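Local atomic coordinates of GH3 beta-N-acetylglucosaminidase (Paenibacillaceae, PDB entry 6K5J), a protein that probably removes beta-linked N-acetylglucosamine units from oligosaccharides, acting as a glycoside hydrolase of family 3. Residues 395-400 / 429-434; 425-430 / 439-444. All blocks are in the same frame, centred on the assembly; numbering follows the deposited sequence.

Interaction 1: 395-400 / 429-434; sequences PEVRVG and IGVQPT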
# COMPACT_ATOMS: atom_id res chain seq x y z
N PRO A 395 0.79 15.46 -13.84
CA PRO A 395 0.60 15.91 -12.45
C PRO A 395 1.68 15.38 -11.52
O PRO A 395 2.21 14.29 -11.69
CB PRO A 395 -0.76 15.29 -12.10
CG PRO A 395 -0.73 13.95 -12.83
CD PRO A 395 0.09 14.19 -14.11
N GLU A 396 2.01 16.20 -10.52
CA GLU A 396 2.98 15.78 -9.52
C GLU A 396 2.44 16.11 -8.14
O GLU A 396 1.85 17.18 -7.93
CB GLU A 396 4.37 16.43 -9.73
CG GLU A 396 4.40 17.93 -9.53
CD GLU A 396 5.81 18.52 -9.48
OE1 GLU A 396 6.80 17.78 -9.72
OE2 GLU A 396 5.93 19.73 -9.20
N VAL A 397 2.60 15.17 -7.21
CA VAL A 397 2.23 15.40 -5.82
C VAL A 397 3.26 16.34 -5.19
O VAL A 397 4.47 16.11 -5.30
CB VAL A 397 2.14 14.07 -5.06
CG1 VAL A 397 1.91 14.32 -3.56
CG2 VAL A 397 1.01 13.21 -5.63
N ARG A 398 2.78 17.41 -4.57
CA ARG A 398 3.67 18.39 -3.96
C ARG A 398 3.56 18.46 -2.45
O ARG A 398 4.57 18.73 -1.79
CB ARG A 398 3.41 19.77 -4.57
CG ARG A 398 3.68 19.76 -6.05
CD ARG A 398 3.50 21.10 -6.69
NE ARG A 398 4.06 21.08 -8.03
CZ ARG A 398 3.68 21.90 -9.00
NH1 ARG A 398 2.74 22.82 -8.76
NH2 ARG A 398 4.25 21.81 -10.20
N VAL A 399 2.38 18.20 -1.89
CA VAL A 399 2.19 18.04 -0.45
C VAL A 399 1.80 16.59 -0.20
O VAL A 399 0.74 16.14 -0.64
CB VAL A 399 1.15 19.02 0.11
CG1 VAL A 399 -0.11 19.05 -0.77
CG2 VAL A 399 0.80 18.67 1.56
N GLY A 400 2.66 15.86 0.50
CA GLY A 400 2.52 14.43 0.60
C GLY A 400 1.97 13.92 1.92
O GLY A 400 1.93 14.63 2.92
N ILE A 429 2.34 19.96 -13.73
CA ILE A 429 1.51 20.81 -12.89
C ILE A 429 1.23 20.08 -11.58
O ILE A 429 1.43 18.87 -11.46
CB ILE A 429 0.20 21.22 -13.59
CG1 ILE A 429 -0.72 20.00 -13.75
CG2 ILE A 429 0.50 21.89 -14.93
CD1 ILE A 429 -2.16 20.36 -14.16
N GLY A 430 0.79 20.84 -10.59
CA GLY A 430 0.45 20.24 -9.32
C GLY A 430 -0.87 19.49 -9.38
O GLY A 430 -1.75 19.81 -10.18
N VAL A 431 -0.98 18.47 -8.54
CA VAL A 431 -2.24 17.74 -8.42
C VAL A 431 -3.36 18.70 -8.04
O VAL A 431 -4.51 18.52 -8.45
CB VAL A 431 -2.08 16.59 -7.41
CG1 VAL A 431 -3.43 16.04 -6.98
CG2 VAL A 431 -1.24 15.50 -8.02
N GLN A 432 -3.03 19.73 -7.26
CA GLN A 432 -3.86 20.92 -7.10
C GLN A 432 -3.16 22.05 -7.85
O GLN A 432 -2.32 22.76 -7.28
CB GLN A 432 -4.05 21.27 -5.62
CG GLN A 432 -4.62 20.11 -4.80
CD GLN A 432 -4.42 20.31 -3.31
OE1 GLN A 432 -4.99 21.22 -2.72
NE2 GLN A 432 -3.60 19.46 -2.70
N PRO A 433 -3.44 22.23 -9.14
CA PRO A 433 -2.63 23.15 -9.94
C PRO A 433 -2.83 24.60 -9.52
O PRO A 433 -3.92 25.01 -9.11
CB PRO A 433 -3.14 22.91 -11.37
CG PRO A 433 -4.56 22.46 -11.18
CD PRO A 433 -4.55 21.65 -9.91
N THR A 434 -1.75 25.37 -9.62
CA THR A 434 -1.82 26.79 -9.34
C THR A 434 -2.61 27.52 -10.44
O THR A 434 -2.84 26.99 -11.53
CB THR A 434 -0.42 27.39 -9.23
OG1 THR A 434 0.17 27.45 -10.53
CG2 THR A 434 0.46 26.52 -8.33
O HOH W 1 0.21 22.96 -6.80

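Interaction 2: 425-430 / 439-444; sequences NEQTIG and AHIQEL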
# COMPACT_ATOMS: atom_id res chain seq x y z
N ASN A 425 5.36 18.21 -25.91
CA ASN A 425 5.54 19.25 -24.91
C ASN A 425 4.91 18.74 -23.62
O ASN A 425 3.68 18.74 -23.50
CB ASN A 425 4.90 20.56 -25.38
CG ASN A 425 5.16 21.72 -24.44
OD1 ASN A 425 5.52 21.52 -23.28
ND2 ASN A 425 5.01 22.94 -24.94
N GLU A 426 5.73 18.28 -22.67
CA GLU A 426 5.21 17.81 -21.38
C GLU A 426 5.31 18.90 -20.32
O GLU A 426 6.42 19.32 -19.96
CB GLU A 426 5.94 16.56 -20.89
CG GLU A 426 5.27 15.96 -19.65
CD GLU A 426 5.70 14.53 -19.39
OE1 GLU A 426 6.92 14.29 -19.22
OE2 GLU A 426 4.82 13.64 -19.37
N GLN A 427 4.16 19.32 -19.80
CA GLN A 427 4.07 20.35 -18.79
C GLN A 427 3.68 19.71 -17.46
O GLN A 427 2.63 19.06 -17.36
CB GLN A 427 3.03 21.40 -19.19
CG GLN A 427 3.44 22.24 -20.40
CD GLN A 427 4.61 23.15 -20.09
OE1 GLN A 427 4.69 23.72 -19.00
NE2 GLN A 427 5.54 23.28 -21.04
N THR A 428 4.51 19.90 -16.44
CA THR A 428 4.23 19.36 -15.12
C THR A 428 3.46 20.39 -14.30
O THR A 428 3.87 21.55 -14.20
CB THR A 428 5.51 18.98 -14.39
OG1 THR A 428 6.18 17.97 -15.13
CG2 THR A 428 5.19 18.45 -12.98
N ILE A 429 2.34 19.96 -13.73
CA ILE A 429 1.51 20.81 -12.89
C ILE A 429 1.23 20.08 -11.58
O ILE A 429 1.43 18.87 -11.46
CB ILE A 429 0.20 21.22 -13.59
CG1 ILE A 429 -0.72 20.00 -13.75
CG2 ILE A 429 0.50 21.89 -14.93
CD1 ILE A 429 -2.16 20.36 -14.16
N GLY A 430 0.79 20.84 -10.59
CA GLY A 430 0.45 20.24 -9.32
C GLY A 430 -0.87 19.49 -9.38
O GLY A 430 -1.75 19.81 -10.18
N ALA A 439 -3.67 28.61 -16.23
CA ALA A 439 -3.64 29.56 -17.34
C ALA A 439 -2.61 29.14 -18.38
O ALA A 439 -2.85 29.28 -19.58
CB ALA A 439 -3.34 30.96 -16.82
N HIS A 440 -1.46 28.63 -17.93
CA HIS A 440 -0.43 28.19 -18.87
C HIS A 440 -0.92 27.03 -19.72
O HIS A 440 -0.66 26.98 -20.93
CB HIS A 440 0.84 27.80 -18.12
CG HIS A 440 2.03 27.61 -19.01
ND1 HIS A 440 3.05 26.73 -18.71
CD2 HIS A 440 2.36 28.19 -20.19
CE1 HIS A 440 3.96 26.77 -19.67
NE2 HIS A 440 3.56 27.65 -20.58
N ILE A 441 -1.64 26.07 -19.12
CA ILE A 441 -2.13 24.92 -19.88
C ILE A 441 -3.18 25.37 -20.89
O ILE A 441 -3.17 24.95 -22.05
CB ILE A 441 -2.69 23.84 -18.94
CG1 ILE A 441 -1.58 23.26 -18.06
CG2 ILE A 441 -3.36 22.73 -19.77
CD1 ILE A 441 -0.30 22.90 -18.80
N GLN A 442 -4.12 26.22 -20.46
CA GLN A 442 -5.15 26.69 -21.38
C GLN A 442 -4.53 27.42 -22.56
O GLN A 442 -5.00 27.29 -23.70
CB GLN A 442 -6.15 27.58 -20.65
CG GLN A 442 -6.86 26.88 -19.50
CD GLN A 442 -8.36 27.08 -19.51
OE1 GLN A 442 -8.99 27.10 -20.57
NE2 GLN A 442 -8.95 27.22 -18.32
N GLU A 443 -3.46 28.17 -22.32
CA GLU A 443 -2.80 28.90 -23.39
C GLU A 443 -2.12 27.94 -24.37
O GLU A 443 -2.27 28.06 -25.59
CB GLU A 443 -1.78 29.88 -22.81
CG GLU A 443 -1.22 30.86 -23.83
CD GLU A 443 0.23 31.23 -23.56
OE1 GLU A 443 1.14 30.52 -24.05
OE2 GLU A 443 0.46 32.22 -22.84
N LEU A 444 -1.34 26.98 -23.85
CA LEU A 444 -0.65 26.05 -24.73
C LEU A 444 -1.63 25.19 -25.52
O LEU A 444 -1.32 24.77 -26.64
CB LEU A 444 0.30 25.17 -23.92
CG LEU A 444 1.59 25.84 -23.46
CD1 LEU A 444 2.25 25.04 -22.34
CD2 LEU A 444 2.54 26.00 -24.64

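Interaction 1: 395-400 / 429-434
I429 pairs with P395 in a parallel bridge. Its carbonyl O accepts the E396 N-H, N to O 2.9 Å, the donor almost in line with the C=O bond. Proline is tolerated on this side, since the N-H given to I429 comes from E396; P395 CA adds a C-H...O contact to the same I429 O at 3.2 Å. At G430 the guanidinium of R398 lays one face over G430 N and the I429 carbonyl carbon, both toward its rim, with CZ 3.5 Å from G430 N; a side chain on G430 would run into NH1. E396 holds that group: its CG sits between backbone N and carbonyl carbon (chi1 66°), 3.7 Å from I429 O, and the chain, extended beyond, lets OE2 take both NE (2.6 Å) and NH2 of R398, side-on and in the guanidinium plane. An alanine at E396 would probably leave R398 with E437 as its acid and freer to turn away from G430. V431 returns a bond, its N giving to E396 O at 3.2 Å from above the carbonyl plane, while V431 CG2 packs 4.0 Å from V397 CG2 and meets P395 CB. Q432 O reaches R398 NH1 through a water, and T434 N-caps helix 435-447, which carries E437. The contact closes a beta-alpha-beta unit, strand 390-396, helix 413-419 and edge strand 424-430, at the strands' C-terminal ends; helix 462-472 packs on I429 and P433.

Interaction 2: 425-430 / 439-444
Q427 sets CG anti to its carbonyl carbon (chi1 -68°) and then bends at chi2 (-68°), a shape that presents its CG to L444 CD1 at 3.6 Å and carries the amide to the ring of H440. The amide and imidazole planes stand 82° apart, and Q427 OE1 comes obliquely within 3.2 Å of H440 CE1. A glutamine fits here because its two ends do different work: CB lies 3.7 Å from I441 CD1, while NE2 donates to N425 OD1 at 2.8 Å, on a lone pair in the carbonyl plane. That bond limits the rotation of both amides. N425 in turn puts ND2 3.9 Å from L444 CD2. I429 CG2 meets I441 CG1 at 4.0 Å, with L467 and L471 of helix 462-472 beside this pair. L444 CD1 also lies over one face of the H440 ring, toward its rim. Helix 435-447 thus packs on edge strand 424-430 of the mixed sheet, the short axes 10.2 Å apart and nearly antiparallel. No hydrogen bond crosses between 425-430 and 439-444, the amide oxygen making none to the imidazole; cohesion rests on apolar packing, and the strand-helix bond comes one turn earlier, from G430 N to E437 OE1.

From the N terminus the chain runs along strand 390-396, passes through helix 413-419, and returns as edge strand 424-430, where interaction 1 closes the long loop of 28 residues between its segments. The same strand then turns at 431-434 into helix 435-447, which folds back nearly antiparallel to it, and interaction 2 closes that shorter loop of eight residues. The two loops follow one another, and the spans 395-434 and 425-444 overlap on the edge strand, sharing I429 and G430. T428 adds a direct touch, its CG2 lying 3.6 Å from E396 CD. Together the two contacts tie an inner strand, the edge strand and a covering helix of the six-stranded mixed sheet.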